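Local structure of DR hemagglutinin structural subunit (Escherichia coli, 1UT1) at the interface of chains A and B. The protein forms the adhesive fimbrial subunit of uropathogenic Escherichia coli, binding the Dr blood group antigen and mediating adherence to the upper urinary tract. Coordinates in Å, arbitrary orientation; residue numbers count along the deposited sequence, not the author numbering. Chains: chain A/B, DR hemagglutinin structural subunit.

The interface of chains A and B. Residues chain A 30-32, 36, 38; chain B 15-16, 54, 56, 143.
A:Arg31 and B:Gln56 pair through their backbones in an antiparallel bridge. The amide N of A:Arg31 gives a hydrogen bond to O of B:Gln56 at 2.8 Å. In return, N of B:Gln56 bonds to O of A:Arg31 at 2.9 Å. On the other edge of the A strand, N of B:Thr16 bonds to O of A:Val30 at 3.0 Å. A:Val30 and B:Gly15 form a parallel bridge there. The A segment is thus gripped from both sides by strands of B.

B:Thr16 adds a side-chain bond. Its hydroxyl OG1 accepts the amide N-H of A:Val32 at 2.9 Å, with a 157° angle at the hydrogen. With chi1 at 62°, OG1 sits between its own backbone N and carbonyl carbon and faces the A backbone. The same torsion puts the methyl CG2 anti to the carbonyl carbon, on the side of A:Thr36 and A:Ala38. OG1 of A:Thr36, a poorly ordered residue, lies 3.6 Å from CG2 of B:Thr16, the two side chains sliding past each other in opposite directions.

The apolar contacts are small. CG2 of B:Thr16 meets the methyl CB of A:Ala38 at 3.9 Å, tip to tip. CD of the poorly ordered A:Arg31 side chain comes within 4.0 Å of CG2 of B:Thr16, the two side chains crossing at a slant. On the opposite side of the A strand, A:Val32 CG2 packs on CA of B:Gly143 at 3.6 Å. A:Val30 rests on the same glycine through CB. The lack of a side chain on B:Gly143 may allow this close approach.

Dr-family adhesins have an immunoglobulin-like sandwich fold. Here strand 29-32 of A inserts between strands 16-25 and 49-58 of B, with strand 135-146 of B beneath its valines. It runs antiparallel to 49-58 and parallel at B:Gly15. Chain A thus lends a strand to the sheet of B, which suggests a strand swap between subunits. The deposited assembly holds three copies, and this arrangement may not be the one in the fimbria.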
loop_
_atom_site.group_PDB
_atom_site.type_symbol
_atom_site.label_atom_id
_atom_site.label_comp_id
_atom_site.label_asym_id
_atom_site.label_seq_id
_atom_site.Cartn_x
_atom_site.Cartn_y
_atom_site.Cartn_z
ATOM N N VAL A 30 -8.507 -13.965 -15.095
ATOM C CA VAL A 30 -7.168 -13.647 -15.587
ATOM C C VAL A 30 -6.334 -13.022 -14.483
ATOM O O VAL A 30 -6.597 -11.877 -14.070
ATOM C CB VAL A 30 -7.257 -12.704 -16.768
ATOM C CG1 VAL A 30 -5.867 -12.428 -17.322
ATOM C CG2 VAL A 30 -8.212 -13.327 -17.876
ATOM N N ARG A 31 -5.371 -13.795 -13.975
ATOM C CA ARG A 31 -4.518 -13.359 -12.854
ATOM C C ARG A 31 -3.367 -12.566 -13.439
ATOM O O ARG A 31 -2.704 -13.012 -14.362
ATOM C CB ARG A 31 -3.966 -14.577 -12.046
ATOM C CG ARG A 31 -5.005 -15.596 -11.587
ATOM C CD ARG A 31 -5.844 -15.059 -10.440
ATOM N NE ARG A 31 -5.307 -15.417 -9.127
ATOM C CZ ARG A 31 -5.914 -16.232 -8.268
ATOM N NH1 ARG A 31 -7.062 -16.810 -8.595
ATOM N NH2 ARG A 31 -5.363 -16.482 -7.088
ATOM N N VAL A 32 -3.190 -11.351 -12.947
ATOM C CA VAL A 32 -2.139 -10.473 -13.415
ATOM C C VAL A 32 -1.211 -10.158 -12.252
ATOM O O VAL A 32 -1.650 -9.656 -11.211
ATOM C CB VAL A 32 -2.727 -9.172 -13.948
ATOM C CG1 VAL A 32 -1.607 -8.236 -14.491
ATOM C CG2 VAL A 32 -3.783 -9.479 -15.020
ATOM N N THR A 36 -2.628 -13.084 -5.480
ATOM C CA THR A 36 -3.428 -12.448 -4.445
ATOM C C THR A 36 -4.690 -13.284 -4.271
ATOM O O THR A 36 -5.006 -14.116 -5.115
ATOM C CB THR A 36 -3.794 -10.989 -4.797
ATOM O OG1 THR A 36 -4.524 -10.954 -6.027
ATOM C CG2 THR A 36 -2.534 -10.135 -4.942
ATOM N N ALA A 38 -8.067 -14.447 -4.714
ATOM C CA ALA A 38 -9.171 -14.252 -5.662
ATOM C C ALA A 38 -10.104 -15.457 -5.653
ATOM O O ALA A 38 -9.642 -16.589 -5.508
ATOM C CB ALA A 38 -8.634 -14.034 -7.063
ATOM N N GLY B 15 -10.564 -10.737 -13.001
ATOM C CA GLY B 15 -9.202 -11.153 -12.718
ATOM C C GLY B 15 -8.584 -10.234 -11.676
ATOM O O GLY B 15 -9.279 -9.465 -11.010
ATOM N N THR B 16 -7.274 -10.333 -11.534
ATOM C CA THR B 16 -6.558 -9.516 -10.570
ATOM C C THR B 16 -5.777 -8.383 -11.274
ATOM O O THR B 16 -5.794 -8.249 -12.500
ATOM C CB THR B 16 -5.655 -10.377 -9.693
ATOM O OG1 THR B 16 -4.677 -11.031 -10.502
ATOM C CG2 THR B 16 -6.493 -11.425 -8.948
ATOM N N THR B 54 3.419 -11.018 -15.088
ATOM C CA THR B 54 2.991 -12.394 -15.345
ATOM C C THR B 54 1.472 -12.432 -15.519
ATOM O O THR B 54 0.745 -11.714 -14.843
ATOM C CB THR B 54 3.403 -13.359 -14.201
ATOM O OG1 THR B 54 2.848 -12.891 -12.980
ATOM C CG2 THR B 54 4.919 -13.438 -14.068
ATOM N N GLN B 56 -1.824 -15.238 -16.038
ATOM C CA GLN B 56 -2.312 -16.622 -16.116
ATOM C C GLN B 56 -3.822 -16.601 -16.120
ATOM O O GLN B 56 -4.468 -16.202 -15.122
ATOM C CB GLN B 56 -1.812 -17.485 -14.949
ATOM C CG GLN B 56 -2.296 -18.972 -15.051
ATOM C CD GLN B 56 -1.762 -19.693 -16.299
ATOM O OE1 GLN B 56 -0.564 -19.951 -16.401
ATOM N NE2 GLN B 56 -2.638 -19.919 -17.302
ATOM N N GLY B 143 -6.805 -7.809 -15.187
ATOM C CA GLY B 143 -7.182 -8.931 -16.041
ATOM C C GLY B 143 -8.677 -9.007 -16.293
ATOM O O GLY B 143 -9.495 -8.640 -15.444
#